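Local coordinates for UDP-N-Acetylenolpyruvylglucosamine Reductase (Thermus caldophilus, PDB 2GQT), which carries FAD and reduces UDP-N-acetylenolpyruvylglucosamine to UDP-N-acetylmuramate, a step of peptidoglycan synthesis in bacterial cell wall formation, at residues L52-G57 against D246-V251; S97-L102 against A125-A130; Q207-L212 against L258-E263. All coordinates share one frame; numbering follows the deposited sequence.

Contact 1 of 3, residues L52-G57 against D246-V251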
ATOM      1  N   LEU A  52      -3.454  -7.292  -6.068  1.00  9.85           N
ATOM      2  CA  LEU A  52      -3.854  -8.634  -6.468  1.00 10.58           C
ATOM      3  C   LEU A  52      -3.163  -8.930  -7.804  1.00 10.56           C
ATOM      4  O   LEU A  52      -3.554  -8.417  -8.842  1.00 11.37           O
ATOM      5  CB  LEU A  52      -5.379  -8.722  -6.603  1.00 10.75           C
ATOM      6  CG  LEU A  52      -5.968 -10.002  -7.202  1.00 11.95           C
ATOM      7  CD1 LEU A  52      -5.446 -11.240  -6.502  1.00 13.10           C
ATOM      8  CD2 LEU A  52      -7.485  -9.964  -7.182  1.00 12.20           C
ATOM      9  N   VAL A  53      -2.101  -9.721  -7.758  1.00 10.63           N
ATOM     10  CA  VAL A  53      -1.327 -10.023  -8.956  1.00 11.04           C
ATOM     11  C   VAL A  53      -1.783 -11.359  -9.493  1.00 11.71           C
ATOM     12  O   VAL A  53      -1.810 -12.347  -8.766  1.00 11.54           O
ATOM     13  CB  VAL A  53       0.191 -10.033  -8.676  1.00 10.91           C
ATOM     14  CG1 VAL A  53       0.958 -10.334  -9.966  1.00 10.70           C
ATOM     15  CG2 VAL A  53       0.625  -8.693  -8.085  1.00 11.74           C
ATOM     16  N   LEU A  54      -2.158 -11.370 -10.769  1.00 12.76           N
ATOM     17  CA  LEU A  54      -2.690 -12.568 -11.400  1.00 13.74           C
ATOM     18  C   LEU A  54      -1.612 -13.627 -11.605  1.00 13.75           C
ATOM     19  O   LEU A  54      -0.405 -13.343 -11.551  1.00 13.55           O
ATOM     20  CB  LEU A  54      -3.471 -12.213 -12.676  1.00 14.19           C
ATOM     21  CG  LEU A  54      -4.676 -11.285 -12.418  1.00 15.49           C
ATOM     22  CD1 LEU A  54      -5.620 -11.235 -13.593  1.00 16.99           C
ATOM     23  CD2 LEU A  54      -5.448 -11.653 -11.149  1.00 16.69           C
ATOM     24  N   ASP A  55      -2.060 -14.859 -11.813  1.00 14.19           N
ATOM     25  CA  ASP A  55      -1.166 -16.004 -11.833  1.00 15.26           C
ATOM     26  C   ASP A  55      -0.198 -15.964 -13.009  1.00 15.18           C
ATOM     27  O   ASP A  55       0.858 -16.583 -12.949  1.00 14.86           O
ATOM     28  CB  ASP A  55      -1.985 -17.296 -11.826  1.00 15.78           C
ATOM     29  CG  ASP A  55      -2.852 -17.431 -10.579  1.00 16.62           C
ATOM     30  OD1 ASP A  55      -2.314 -17.265  -9.457  1.00 16.61           O
ATOM     31  OD2 ASP A  55      -4.074 -17.693 -10.717  1.00 17.16           O
ATOM     32  N   GLU A  56      -0.538 -15.206 -14.052  1.00 15.47           N
ATOM     33  CA  GLU A  56       0.341 -15.039 -15.218  1.00 16.43           C
ATOM     34  C   GLU A  56       1.447 -13.994 -15.005  1.00 16.07           C
ATOM     35  O   GLU A  56       2.351 -13.864 -15.832  1.00 16.64           O
ATOM     36  CB  GLU A  56      -0.464 -14.727 -16.496  1.00 16.73           C
ATOM     37  CG  GLU A  56      -1.266 -13.413 -16.485  1.00 17.94           C
ATOM     38  CD  GLU A  56      -2.728 -13.608 -16.118  1.00 18.18           C
ATOM     39  OE1 GLU A  56      -3.590 -12.963 -16.760  1.00 18.97           O
ATOM     40  OE2 GLU A  56      -3.013 -14.407 -15.200  1.00 17.41           O
ATOM     41  N   GLY A  57       1.379 -13.256 -13.897  1.00 15.84           N
ATOM     42  CA  GLY A  57       2.355 -12.202 -13.613  1.00 15.48           C
ATOM     43  C   GLY A  57       2.235 -11.011 -14.552  1.00 15.12           C
ATOM     44  O   GLY A  57       1.169 -10.770 -15.132  1.00 14.86           O
ATOM     45  N   ASP A 246      -8.527 -18.106  -7.759  1.00 14.15           N
ATOM     46  CA  ASP A 246      -9.426 -18.418  -6.646  1.00 13.97           C
ATOM     47  C   ASP A 246      -9.911 -17.152  -5.961  1.00 12.78           C
ATOM     48  O   ASP A 246     -11.089 -17.032  -5.633  1.00 11.68           O
ATOM     49  CB  ASP A 246      -8.721 -19.279  -5.604  1.00 14.70           C
ATOM     50  CG  ASP A 246      -8.155 -20.546  -6.181  1.00 17.02           C
ATOM     51  OD1 ASP A 246      -8.891 -21.232  -6.916  1.00 18.11           O
ATOM     52  OD2 ASP A 246      -6.978 -20.856  -5.883  1.00 18.42           O
ATOM     53  N   VAL A 247      -8.989 -16.222  -5.730  1.00 11.99           N
ATOM     54  CA  VAL A 247      -9.332 -14.930  -5.150  1.00 11.57           C
ATOM     55  C   VAL A 247     -10.345 -14.200  -6.043  1.00 11.63           C
ATOM     56  O   VAL A 247     -11.354 -13.699  -5.540  1.00 11.56           O
ATOM     57  CB  VAL A 247      -8.076 -14.062  -4.920  1.00 11.63           C
ATOM     58  CG1 VAL A 247      -8.481 -12.690  -4.409  1.00 11.24           C
ATOM     59  CG2 VAL A 247      -7.126 -14.753  -3.952  1.00 12.02           C
ATOM     60  N   LEU A 248     -10.089 -14.143  -7.352  1.00 11.87           N
ATOM     61  CA  LEU A 248     -11.016 -13.474  -8.287  1.00 12.89           C
ATOM     62  C   LEU A 248     -12.392 -14.126  -8.304  1.00 13.06           C
ATOM     63  O   LEU A 248     -13.407 -13.440  -8.370  1.00 12.97           O
ATOM     64  CB  LEU A 248     -10.460 -13.434  -9.713  1.00 13.44           C
ATOM     65  CG  LEU A 248      -9.325 -12.455 -10.040  1.00 14.04           C
ATOM     66  CD1 LEU A 248      -8.806 -12.757 -11.434  1.00 16.06           C
ATOM     67  CD2 LEU A 248      -9.751 -10.989  -9.925  1.00 16.14           C
ATOM     68  N   GLU A 249     -12.420 -15.451  -8.234  1.00 13.33           N
ATOM     69  CA  GLU A 249     -13.696 -16.156  -8.175  1.00 13.43           C
ATOM     70  C   GLU A 249     -14.487 -15.769  -6.927  1.00 12.46           C
ATOM     71  O   GLU A 249     -15.689 -15.521  -6.996  1.00 12.44           O
ATOM     72  CB  GLU A 249     -13.480 -17.660  -8.220  1.00 14.34           C
ATOM     73  CG  GLU A 249     -14.772 -18.433  -8.410  1.00 16.15           C
ATOM     74  CD  GLU A 249     -14.552 -19.906  -8.649  1.00 18.59           C
ATOM     75  OE1 GLU A 249     -15.432 -20.704  -8.266  1.00 21.08           O
ATOM     76  OE2 GLU A 249     -13.499 -20.270  -9.211  1.00 20.37           O
ATOM     77  N   LEU A 250     -13.809 -15.697  -5.788  1.00 11.70           N
ATOM     78  CA  LEU A 250     -14.450 -15.264  -4.561  1.00 11.84           C
ATOM     79  C   LEU A 250     -14.958 -13.824  -4.648  1.00 11.42           C
ATOM     80  O   LEU A 250     -16.056 -13.522  -4.176  1.00 11.45           O
ATOM     81  CB  LEU A 250     -13.483 -15.426  -3.401  1.00 12.49           C
ATOM     82  CG  LEU A 250     -14.026 -15.240  -1.998  1.00 14.04           C
ATOM     83  CD1 LEU A 250     -15.239 -16.139  -1.730  1.00 15.24           C
ATOM     84  CD2 LEU A 250     -12.913 -15.505  -1.005  1.00 16.35           C
ATOM     85  N   VAL A 251     -14.160 -12.947  -5.262  1.00 10.43           N
ATOM     86  CA  VAL A 251     -14.584 -11.571  -5.524  1.00 11.02           C
ATOM     87  C   VAL A 251     -15.890 -11.543  -6.333  1.00 11.23           C
ATOM     88  O   VAL A 251     -16.838 -10.825  -5.978  1.00 11.37           O
ATOM     89  CB  VAL A 251     -13.459 -10.769  -6.224  1.00 11.03           C
ATOM     90  CG1 VAL A 251     -13.974  -9.463  -6.797  1.00 11.79           C
ATOM     91  CG2 VAL A 251     -12.327 -10.493  -5.236  1.00 11.54           C
TER
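Leu52 meets helix 244-257 with both of its methyls, one on Val247 and the other reaching Leu248 as well. Its CD1 lies 4.0 Å from Val247 CG1, and the two side chains slide past each other in opposite directions. Its CD2 touches the same Val247 CG1 and also sits 3.7 Å from Leu248 CD2, where the two side chains run obliquely. The extended first torsion of Leu52, with CG anti to the backbone N (chi1 172°), carries this fork to the helix. Leu54 crosses Leu248 at about a right angle. Here Leu54 CD2 comes to 3.5 Å from Leu248 CD1, so each branch of Leu248 has a different leucine partner. An alanine at Leu52 would remove both methyls and is likely to open a gap against Val247 and Leu248 CD2. The contact joins a short strand, 51-53, of the FAD-binding domain to a helix of the C-terminal domain. That strand pairs in parallel with strand 265-267, near the chain end, and Val266 touches both Leu52 and Leu54. After the strand the chain makes a type I turn from Leu54 to Gly57, closed by Gly57 N to Leu54 O at 2.9 Å. Asp55, in this turn, accepts hydrogen bonds from Ala244 N and Lys245 N at the start of the helix. The helix end would probably stabilise its negative charge.

Contact 2 of 3, residues S97-L102 against A125-A130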
ATOM      1  N   SER A  97       4.426  14.317  16.180  1.00 12.99           N
ATOM      2  CA  SER A  97       3.054  13.940  15.907  1.00 13.12           C
ATOM      3  C   SER A  97       2.681  14.219  14.451  1.00 13.17           C
ATOM      4  O   SER A  97       3.163  15.177  13.839  1.00 14.17           O
ATOM      5  CB  SER A  97       2.135  14.703  16.857  1.00 13.73           C
ATOM      6  OG  SER A  97       0.775  14.405  16.640  1.00 13.50           O
ATOM      7  N   GLY A  98       1.826  13.372  13.892  1.00 12.51           N
ATOM      8  CA  GLY A  98       1.343  13.572  12.535  1.00 11.95           C
ATOM      9  C   GLY A  98       1.164  12.288  11.757  1.00 11.15           C
ATOM     10  O   GLY A  98       0.544  12.278  10.696  1.00 11.45           O
ATOM     11  N   LEU A  99       1.714  11.190  12.277  1.00 10.16           N
ATOM     12  CA  LEU A  99       1.587   9.896  11.605  1.00  9.42           C
ATOM     13  C   LEU A  99       0.709   8.893  12.350  1.00  9.26           C
ATOM     14  O   LEU A  99       0.523   7.779  11.864  1.00  8.93           O
ATOM     15  CB  LEU A  99       2.966   9.274  11.349  1.00  9.63           C
ATOM     16  CG  LEU A  99       4.019  10.104  10.612  1.00  9.87           C
ATOM     17  CD1 LEU A  99       5.284   9.279  10.463  1.00 10.00           C
ATOM     18  CD2 LEU A  99       3.539  10.578   9.245  1.00 10.99           C
ATOM     19  N   GLU A 100       0.171   9.272  13.512  1.00  9.68           N
ATOM     20  CA  GLU A 100      -0.522   8.311  14.368  1.00  9.90           C
ATOM     21  C   GLU A 100      -1.686   7.619  13.660  1.00  9.60           C
ATOM     22  O   GLU A 100      -1.938   6.431  13.875  1.00  9.80           O
ATOM     23  CB  GLU A 100      -1.031   8.965  15.652  1.00 10.64           C
ATOM     24  CG  GLU A 100       0.022   9.629  16.509  1.00 11.77           C
ATOM     25  CD  GLU A 100       0.120  11.120  16.271  1.00 13.14           C
ATOM     26  OE1 GLU A 100       0.025  11.542  15.105  1.00 12.67           O
ATOM     27  OE2 GLU A 100       0.283  11.874  17.259  1.00 14.49           O
ATOM     28  N   GLY A 101      -2.395   8.372  12.824  1.00  9.65           N
ATOM     29  CA  GLY A 101      -3.544   7.847  12.101  1.00 10.36           C
ATOM     30  C   GLY A 101      -3.204   6.868  10.994  1.00 10.42           C
ATOM     31  O   GLY A 101      -4.094   6.292  10.376  1.00 11.30           O
ATOM     32  N   LEU A 102      -1.906   6.676  10.752  1.00  9.38           N
ATOM     33  CA  LEU A 102      -1.437   5.763   9.707  1.00  9.43           C
ATOM     34  C   LEU A 102      -0.939   4.444  10.297  1.00  8.46           C
ATOM     35  O   LEU A 102      -0.467   3.584   9.565  1.00  8.75           O
ATOM     36  CB  LEU A 102      -0.348   6.441   8.866  1.00  9.69           C
ATOM     37  CG  LEU A 102      -0.718   7.833   8.341  1.00 10.48           C
ATOM     38  CD1 LEU A 102       0.449   8.468   7.620  1.00 11.45           C
ATOM     39  CD2 LEU A 102      -1.959   7.796   7.442  1.00 12.49           C
ATOM     40  N   ALA A 125      -1.828  12.214   2.805  1.00 11.73           N
ATOM     41  CA  ALA A 125      -1.762  13.587   2.310  1.00 12.89           C
ATOM     42  C   ALA A 125      -1.625  14.619   3.430  1.00 13.03           C
ATOM     43  O   ALA A 125      -0.923  15.612   3.262  1.00 13.65           O
ATOM     44  CB  ALA A 125      -2.973  13.898   1.448  1.00 12.99           C
ATOM     45  N   ASP A 126      -2.289  14.369   4.558  1.00 13.01           N
ATOM     46  CA  ASP A 126      -2.250  15.255   5.731  1.00 14.01           C
ATOM     47  C   ASP A 126      -0.837  15.411   6.277  1.00 13.70           C
ATOM     48  O   ASP A 126      -0.525  16.423   6.899  1.00 13.97           O
ATOM     49  CB  ASP A 126      -3.127  14.721   6.879  1.00 15.02           C
ATOM     50  CG  ASP A 126      -4.597  14.581   6.513  1.00 16.65           C
ATOM     51  OD1 ASP A 126      -5.120  15.380   5.702  1.00 18.15           O
ATOM     52  OD2 ASP A 126      -5.243  13.668   7.080  1.00 18.82           O
ATOM     53  N   ALA A 127      -0.006  14.392   6.067  1.00 13.02           N
ATOM     54  CA  ALA A 127       1.321  14.320   6.680  1.00 12.33           C
ATOM     55  C   ALA A 127       2.453  14.708   5.740  1.00 11.59           C
ATOM     56  O   ALA A 127       3.620  14.500   6.057  1.00 11.71           O
ATOM     57  CB  ALA A 127       1.574  12.918   7.251  1.00 13.13           C
ATOM     58  N   LEU A 128       2.108  15.281   4.587  1.00 11.00           N
ATOM     59  CA  LEU A 128       3.107  15.632   3.584  1.00 10.69           C
ATOM     60  C   LEU A 128       3.359  17.124   3.506  1.00 10.86           C
ATOM     61  O   LEU A 128       2.411  17.914   3.535  1.00 11.53           O
ATOM     62  CB  LEU A 128       2.674  15.122   2.201  1.00 10.43           C
ATOM     63  CG  LEU A 128       2.600  13.598   2.018  1.00  9.72           C
ATOM     64  CD1 LEU A 128       1.985  13.266   0.672  1.00 10.75           C
ATOM     65  CD2 LEU A 128       3.974  12.941   2.175  1.00 10.86           C
ATOM     66  N   GLU A 129       4.632  17.498   3.392  1.00 10.81           N
ATOM     67  CA  GLU A 129       5.037  18.870   3.052  1.00 12.42           C
ATOM     68  C   GLU A 129       5.520  18.994   1.611  1.00 11.55           C
ATOM     69  O   GLU A 129       5.288  20.020   0.964  1.00 11.82           O
ATOM     70  CB  GLU A 129       6.151  19.361   3.980  1.00 13.40           C
ATOM     71  CG  GLU A 129       5.681  19.757   5.367  1.00 15.79           C
ATOM     72  CD  GLU A 129       6.805  20.219   6.287  1.00 15.85           C
ATOM     73  OE1 GLU A 129       6.474  20.778   7.348  1.00 21.42           O
ATOM     74  OE2 GLU A 129       7.998  20.011   5.970  1.00 19.22           O
ATOM     75  N   ALA A 130       6.202  17.965   1.117  1.00 10.99           N
ATOM     76  CA  ALA A 130       6.731  17.954  -0.237  1.00 10.44           C
ATOM     77  C   ALA A 130       6.899  16.525  -0.700  1.00  9.76           C
ATOM     78  O   ALA A 130       7.085  15.617   0.118  1.00 10.27           O
ATOM     79  CB  ALA A 130       8.059  18.692  -0.315  1.00 11.58           C
TER
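On one side almost the whole contact is a single methyl group, Ala127 CB, which rests against both Gly98 and Leu99. It lies 3.7 Å from Gly98 O, a van der Waals touch on a backbone carbonyl, and 3.6 Å from Leu99 CD2. Leu99 starts off to the side of Ala127, but with CG anti to the carbonyl carbon (chi1 -53°) it sends CD2 to the methyl. The same leucine also packs on Leu87, Val88 and Ala91 of helix 84-93 and on Leu169 of strand 161-171. Gly98 has a positive phi of 143°. A side chain there would run into the carbonyl O of Ser97, so only a residue without a side chain fits easily. The contact joins the loop after strand 96-97 to the residue that leads into strand 128-135, and both strands pair antiparallel with strand 161-171 in one sheet. Just beyond Ala127 the pairing is irregular: a classic beta bulge sets Glu129 and Ala130 together opposite Arg166. The loop is tied up by Glu100. Its OE2 accepts from Ser97 OG at 2.7 Å through the syn lone pair, and it also forms a salt bridge with Arg180 of helix 174-187. Its other oxygen, OE1, takes Gly98 N at 2.8 Å from above the carboxylate plane. With both oxygens engaged, the buried carboxylate is held against rotation, and Arg180 probably offsets its charge. Leu102 N then bonds Leu99 O at 2.9 Å, within the 3-10 turn that follows.

Contact 3 of 3, residues Q207-L212 against L258-E263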
ATOM      1  N   GLN A 207     -22.583   3.289   3.410  1.00 27.29           N
ATOM      2  CA  GLN A 207     -22.631   1.852   3.675  1.00 27.23           C
ATOM      3  C   GLN A 207     -21.250   1.339   4.083  1.00 26.46           C
ATOM      4  O   GLN A 207     -20.246   2.033   3.905  1.00 26.35           O
ATOM      5  CB  GLN A 207     -23.136   1.099   2.437  1.00 27.26           C
ATOM      6  CG  GLN A 207     -24.597   1.387   2.061  1.00 27.82           C
ATOM      7  CD  GLN A 207     -24.937   0.993   0.625  1.00 27.88           C
ATOM      8  OE1 GLN A 207     -24.572  -0.087   0.156  1.00 30.01           O
ATOM      9  NE2 GLN A 207     -25.648   1.872  -0.076  1.00 29.69           N
ATOM     10  N   SER A 208     -21.206   0.126   4.634  1.00 25.60           N
ATOM     11  CA  SER A 208     -19.948  -0.520   5.019  1.00 24.78           C
ATOM     12  C   SER A 208     -19.812  -1.883   4.356  1.00 23.65           C
ATOM     13  O   SER A 208     -20.654  -2.755   4.559  1.00 23.46           O
ATOM     14  CB  SER A 208     -19.864  -0.683   6.538  1.00 25.18           C
ATOM     15  OG  SER A 208     -18.871  -1.629   6.903  1.00 26.34           O
ATOM     16  N   ALA A 209     -18.744  -2.061   3.578  1.00 22.20           N
ATOM     17  CA  ALA A 209     -18.480  -3.329   2.886  1.00 20.97           C
ATOM     18  C   ALA A 209     -18.408  -4.524   3.845  1.00 20.22           C
ATOM     19  O   ALA A 209     -19.077  -5.532   3.621  1.00 19.34           O
ATOM     20  CB  ALA A 209     -17.212  -3.231   2.046  1.00 20.78           C
ATOM     21  N   GLY A 210     -17.620  -4.401   4.909  1.00 20.16           N
ATOM     22  CA  GLY A 210     -17.469  -5.474   5.888  1.00 20.06           C
ATOM     23  C   GLY A 210     -18.781  -5.882   6.531  1.00 20.04           C
ATOM     24  O   GLY A 210     -19.097  -7.070   6.618  1.00 19.46           O
ATOM     25  N   ARG A 211     -19.551  -4.885   6.967  1.00 20.21           N
ATOM     26  CA  ARG A 211     -20.853  -5.122   7.586  1.00 20.51           C
ATOM     27  C   ARG A 211     -21.848  -5.721   6.589  1.00 19.45           C
ATOM     28  O   ARG A 211     -22.575  -6.659   6.932  1.00 19.69           O
ATOM     29  CB  ARG A 211     -21.407  -3.834   8.208  1.00 20.65           C
ATOM     30  CG  ARG A 211     -22.354  -4.066   9.374  1.00 22.15           C
ATOM     31  CD  ARG A 211     -22.646  -2.782  10.141  1.00 22.32           C
ATOM     32  NE  ARG A 211     -21.424  -2.081  10.521  1.00 24.99           N
ATOM     33  CZ  ARG A 211     -21.110  -0.844  10.140  1.00 26.26           C
ATOM     34  NH1 ARG A 211     -21.938  -0.137   9.378  1.00 26.71           N
ATOM     35  NH2 ARG A 211     -19.969  -0.304  10.535  1.00 27.28           N
ATOM     36  N   LEU A 212     -21.866  -5.198   5.359  1.00 18.82           N
ATOM     37  CA  LEU A 212     -22.744  -5.728   4.308  1.00 18.12           C
ATOM     38  C   LEU A 212     -22.432  -7.193   4.017  1.00 17.43           C
ATOM     39  O   LEU A 212     -23.335  -8.021   3.943  1.00 17.80           O
ATOM     40  CB  LEU A 212     -22.656  -4.912   3.008  1.00 18.41           C
ATOM     41  CG  LEU A 212     -23.366  -3.553   2.930  1.00 18.75           C
ATOM     42  CD1 LEU A 212     -22.903  -2.799   1.686  1.00 19.17           C
ATOM     43  CD2 LEU A 212     -24.892  -3.681   2.939  1.00 19.46           C
ATOM     44  N   LEU A 258     -23.655  -8.295  -3.827  1.00 14.19           N
ATOM     45  CA  LEU A 258     -23.505  -6.904  -3.390  1.00 15.21           C
ATOM     46  C   LEU A 258     -22.783  -6.097  -4.470  1.00 15.81           C
ATOM     47  O   LEU A 258     -21.750  -6.528  -4.964  1.00 15.48           O
ATOM     48  CB  LEU A 258     -22.713  -6.836  -2.078  1.00 15.25           C
ATOM     49  CG  LEU A 258     -23.360  -7.395  -0.803  1.00 15.16           C
ATOM     50  CD1 LEU A 258     -22.308  -7.763   0.227  1.00 16.40           C
ATOM     51  CD2 LEU A 258     -24.382  -6.405  -0.239  1.00 16.05           C
ATOM     52  N   PRO A 259     -23.349  -4.935  -4.865  1.00 16.78           N
ATOM     53  CA  PRO A 259     -22.667  -4.089  -5.847  1.00 17.47           C
ATOM     54  C   PRO A 259     -21.421  -3.388  -5.269  1.00 17.86           C
ATOM     55  O   PRO A 259     -21.405  -2.164  -5.092  1.00 18.96           O
ATOM     56  CB  PRO A 259     -23.744  -3.072  -6.234  1.00 17.57           C
ATOM     57  CG  PRO A 259     -24.591  -2.962  -5.026  1.00 17.48           C
ATOM     58  CD  PRO A 259     -24.633  -4.346  -4.435  1.00 16.70           C
ATOM     59  N   LEU A 260     -20.385  -4.172  -4.977  1.00 17.18           N
ATOM     60  CA  LEU A 260     -19.142  -3.642  -4.416  1.00 16.86           C
ATOM     61  C   LEU A 260     -18.036  -3.586  -5.464  1.00 16.10           C
ATOM     62  O   LEU A 260     -17.926  -4.479  -6.307  1.00 16.04           O
ATOM     63  CB  LEU A 260     -18.690  -4.501  -3.231  1.00 16.53           C
ATOM     64  CG  LEU A 260     -19.573  -4.542  -1.976  1.00 17.90           C
ATOM     65  CD1 LEU A 260     -19.055  -5.565  -0.984  1.00 17.70           C
ATOM     66  CD2 LEU A 260     -19.667  -3.170  -1.326  1.00 19.08           C
ATOM     67  N   GLU A 261     -17.222  -2.529  -5.405  1.00 16.15           N
ATOM     68  CA  GLU A 261     -16.053  -2.385  -6.275  1.00 15.46           C
ATOM     69  C   GLU A 261     -14.795  -2.737  -5.487  1.00 14.82           C
ATOM     70  O   GLU A 261     -14.723  -2.491  -4.280  1.00 14.29           O
ATOM     71  CB  GLU A 261     -15.949  -0.959  -6.847  1.00 16.23           C
ATOM     72  CG  GLU A 261     -17.061  -0.567  -7.835  1.00 18.29           C
ATOM     73  CD  GLU A 261     -17.011  -1.337  -9.153  1.00 20.94           C
ATOM     74  OE1 GLU A 261     -15.903  -1.578  -9.683  1.00 22.28           O
ATOM     75  OE2 GLU A 261     -18.092  -1.697  -9.672  1.00 23.24           O
ATOM     76  N   LEU A 262     -13.809  -3.308  -6.175  1.00 14.40           N
ATOM     77  CA  LEU A 262     -12.532  -3.659  -5.555  1.00 14.77           C
ATOM     78  C   LEU A 262     -11.742  -2.444  -5.108  1.00 14.83           C
ATOM     79  O   LEU A 262     -11.648  -1.448  -5.832  1.00 15.23           O
ATOM     80  CB  LEU A 262     -11.664  -4.459  -6.521  1.00 15.60           C
ATOM     81  CG  LEU A 262     -11.861  -5.965  -6.607  1.00 15.70           C
ATOM     82  CD1 LEU A 262     -10.857  -6.528  -7.595  1.00 15.92           C
ATOM     83  CD2 LEU A 262     -11.695  -6.622  -5.239  1.00 15.47           C
ATOM     84  N   GLU A 263     -11.174  -2.542  -3.915  1.00 15.01           N
ATOM     85  CA  GLU A 263     -10.198  -1.572  -3.430  1.00 15.55           C
ATOM     86  C   GLU A 263      -8.802  -1.953  -3.947  1.00 15.00           C
ATOM     87  O   GLU A 263      -7.987  -1.078  -4.259  1.00 14.30           O
ATOM     88  CB  GLU A 263     -10.231  -1.524  -1.901  1.00 16.63           C
ATOM     89  CG  GLU A 263      -9.223  -0.586  -1.242  1.00 20.42           C
ATOM     90  CD  GLU A 263      -9.571   0.897  -1.365  1.00 23.98           C
ATOM     91  OE1 GLU A 263     -10.506   1.255  -2.103  1.00 25.77           O
ATOM     92  OE2 GLU A 263      -8.882   1.720  -0.727  1.00 27.47           O
TER
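Leu258 and Leu260, which both face Leu212, are linked by a backbone bond from Leu260 N to Leu258 O at 2.7 Å. This bond closes an inverse gamma turn centred on Pro259. Both leucines point toward the segment 207-212, while Pro259 between them is exposed. Leu258 straddles Leu212 near its backbone. Its CD2 lies 4.0 Å from Leu212 CB, and its CD1 comes to 3.8 Å from Leu212 C, close to the carbonyl end of the residue. Leu260 sits between two partners. Its CD2 lies 4.2 Å from Ala209 CB and, more loosely, 4.4 Å from Leu212 CD1. Leu260 keeps CG anti to its own carbonyl carbon (chi1 -65°), which brings the CD2 branch to the helix. Ala209 and Leu212 are about one helical turn apart, so they offer one side of helix 209-215 to the two leucines. Ile213 of that helix also touches both of them.

The helix begins at Ser208, its N-cap. Arg211 N points almost straight at Ser208 OG, but at 3.3 Å the capping bond is weak. Leu212 N makes a shorter bond to Ser208 O, at 2.8 Å. Beside them, the guanidinium of Arg211 has Ser208 CB over one face, offset toward its rim. The contact packs the first turn of this helix on the loop that follows helix 244-257, inside the C-terminal domain. Ala209 lies about 7 Å, side chain to side chain, from Cys199, the probable proton donor. What meets across the two segments is mostly aliphatic carbon, with the Leu212 carbonyl against Leu258 CD1. The contact therefore rests on apolar packing, and the polar bonds described here lie within each segment.

In the fold
Contact 2 lies within the FAD-binding domain and contact 3 within the C-terminal domain, while contact 1 joins the two. Along the chain, both segments of contact 2 fall between the two segments of contact 1, and both precede contact 3. Contacts 1 and 3 interleave. They are neighbours in space, with centres 18 Å apart: segment 246-251 lies on helix 244-257 and segment 258-263 in the loop that follows it. Val251 CG2 and Leu262 CD2 touch at 3.9 Å, linking them directly. Contact 2 lies apart, its centre 32 Å from that of contact 1 and 27 Å from that of contact 3. Contact 3 thus adjoins the packing between the two domains, while contact 2 lies across the chain's centre from contact 1.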